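Local coordinates for choline/ethanolamine kinase family protein (Mesorhizobium loti, PDB 3DXQ), which probably phosphorylates ethanolamine or a related small amino alcohol as a kinase of the choline/ethanolamine kinase family, at residues S120-P125 / L173-C178. Residues are numbered along the deposited sequence; the frame is centred on the assembly and turned at random.
Sequences SGAVFP and LAACHC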
loop_
_atom_site.group_PDB
_atom_site.type_symbol
_atom_site.label_atom_id
_atom_site.label_comp_id
_atom_site.label_asym_id
_atom_site.label_seq_id
_atom_site.Cartn_x
_atom_site.Cartn_y
_atom_site.Cartn_z
ATOM N N SER A 120 3.586 -16.529 -5.068
ATOM C CA SER A 120 2.422 -17.426 -4.871
ATOM C C SER A 120 1.612 -17.691 -6.150
ATOM O O SER A 120 1.928 -17.213 -7.234
ATOM C CB SER A 120 1.472 -16.833 -3.833
ATOM O OG SER A 120 0.744 -15.737 -4.381
ATOM N N GLY A 121 0.548 -18.457 -6.005
ATOM C CA GLY A 121 -0.354 -18.705 -7.114
ATOM C C GLY A 121 -1.528 -17.742 -7.093
ATOM O O GLY A 121 -2.436 -17.860 -7.920
ATOM N N ALA A 122 -1.511 -16.800 -6.148
ATOM C CA ALA A 122 -2.530 -15.764 -6.068
ATOM C C ALA A 122 -2.794 -15.197 -7.450
ATOM O O ALA A 122 -1.854 -14.945 -8.170
ATOM C CB ALA A 122 -2.071 -14.647 -5.135
ATOM N N VAL A 123 -4.073 -15.018 -7.803
ATOM C CA VAL A 123 -4.491 -14.383 -9.053
ATOM C C VAL A 123 -5.430 -13.241 -8.729
ATOM O O VAL A 123 -6.501 -13.485 -8.186
ATOM C CB VAL A 123 -5.271 -15.341 -9.964
ATOM C CG1 VAL A 123 -5.872 -14.569 -11.140
ATOM C CG2 VAL A 123 -4.363 -16.470 -10.443
ATOM N N PHE A 124 -5.026 -12.007 -9.045
ATOM C CA PHE A 124 -5.861 -10.823 -8.805
ATOM C C PHE A 124 -6.480 -10.404 -10.126
ATOM O O PHE A 124 -5.799 -10.384 -11.141
ATOM C CB PHE A 124 -5.076 -9.654 -8.191
ATOM C CG PHE A 124 -4.451 -9.939 -6.831
ATOM C CD1 PHE A 124 -4.925 -10.947 -5.993
ATOM C CD2 PHE A 124 -3.425 -9.111 -6.361
ATOM C CE1 PHE A 124 -4.355 -11.153 -4.723
ATOM C CE2 PHE A 124 -2.855 -9.299 -5.115
ATOM C CZ PHE A 124 -3.319 -10.331 -4.283
ATOM N N PRO A 125 -7.774 -10.040 -10.116
ATOM C CA PRO A 125 -8.517 -9.804 -11.360
ATOM C C PRO A 125 -8.178 -8.537 -12.107
ATOM O O PRO A 125 -8.363 -8.483 -13.314
ATOM C CB PRO A 125 -9.967 -9.704 -10.881
ATOM C CG PRO A 125 -9.864 -9.206 -9.500
ATOM C CD PRO A 125 -8.620 -9.806 -8.926
ATOM N N LEU A 173 5.238 -9.331 -13.964
ATOM C CA LEU A 173 3.896 -9.041 -13.468
ATOM C C LEU A 173 3.565 -10.008 -12.321
ATOM O O LEU A 173 3.664 -11.234 -12.447
ATOM C CB LEU A 173 2.868 -9.185 -14.591
ATOM C CG LEU A 173 1.607 -8.320 -14.475
ATOM C CD1 LEU A 173 1.918 -6.814 -14.723
ATOM C CD2 LEU A 173 0.554 -8.807 -15.441
ATOM N N ALA A 174 3.208 -9.446 -11.179
ATOM C CA ALA A 174 2.936 -10.247 -10.016
ATOM C C ALA A 174 1.684 -9.735 -9.308
ATOM O O ALA A 174 1.301 -8.558 -9.468
ATOM C CB ALA A 174 4.137 -10.185 -9.082
ATOM N N ALA A 175 1.054 -10.628 -8.538
ATOM C CA ALA A 175 -0.048 -10.262 -7.651
ATOM C C ALA A 175 0.457 -9.339 -6.530
ATOM O O ALA A 175 1.036 -9.800 -5.567
ATOM C CB ALA A 175 -0.665 -11.532 -7.045
ATOM N N CYS A 176 0.224 -8.035 -6.662
ATOM C CA CYS A 176 0.747 -7.058 -5.721
ATOM C C CYS A 176 -0.296 -6.420 -4.825
ATOM O O CYS A 176 -1.426 -6.194 -5.229
ATOM C CB CYS A 176 1.472 -5.965 -6.492
ATOM S SG CYS A 176 2.878 -6.581 -7.417
ATOM N N HIS A 177 0.121 -6.099 -3.605
ATOM C CA HIS A 177 -0.750 -5.440 -2.649
ATOM C C HIS A 177 -1.071 -4.011 -3.083
ATOM O O HIS A 177 -2.194 -3.561 -2.895
ATOM C CB HIS A 177 -0.092 -5.410 -1.285
ATOM C CG HIS A 177 -0.936 -4.781 -0.234
ATOM N ND1 HIS A 177 -1.072 -3.413 -0.117
ATOM C CD2 HIS A 177 -1.690 -5.329 0.752
ATOM C CE1 HIS A 177 -1.883 -3.144 0.894
ATOM N NE2 HIS A 177 -2.270 -4.288 1.440
ATOM N N CYS A 178 -0.065 -3.301 -3.602
ATOM C CA CYS A 178 -0.228 -1.961 -4.198
ATOM C C CYS A 178 -0.370 -0.753 -3.280
ATOM O O CYS A 178 -0.159 0.366 -3.726
ATOM C CB CYS A 178 -1.364 -1.955 -5.213
ATOM S SG CYS A 178 -1.014 -3.010 -6.612
#
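Just ahead of the His177-Cys178-Asp179 sequence, which probably corresponds to the start of the catalytic loop in protein-kinase-like phosphotransferases, the short strand 174-176 is packed against by the linker that follows helix 106-118, with Phe124 and Ala175 carrying the contact. The methyl of Ala175 sits over one face of the Phe124 ring, a CH-pi contact with CB 3.8 Å from the ring centroid and 18° off its normal. It is displaced toward the CD2-CE2 rim, where CE2 lies 3.7 Å from that CB. With CG beside its own backbone N and anti to the carbonyl carbon (chi1 -61°), Phe124 extends its ring toward the strand. The same rim meets the peptide that follows: CE2 is 3.4 Å from Cys176 O, which lies at the ring edge near its plane. Ala122 CB is 3.9 Å from Ala175 CB, so the Ala175 methyl touches both Ala122 and Phe124. No hydrogen bond joins the two segments. Strand 174-176 instead forms a two-stranded antiparallel pair with 201-203, flanking the putative catalytic loop of the kinase-like fold, and Met202 also touches Phe124. Beyond the strand, the backbone N atoms of His177 and Cys178 are bound by the carboxylate of Asp208. On the linker side, Ser120 OG accepts from Ala122 N at 3.1 Å, an ST turn, while Val123 N is held by Glu64 of helix 55-67, whose Ala61 and Glu64 also touch the Phe124 side chain.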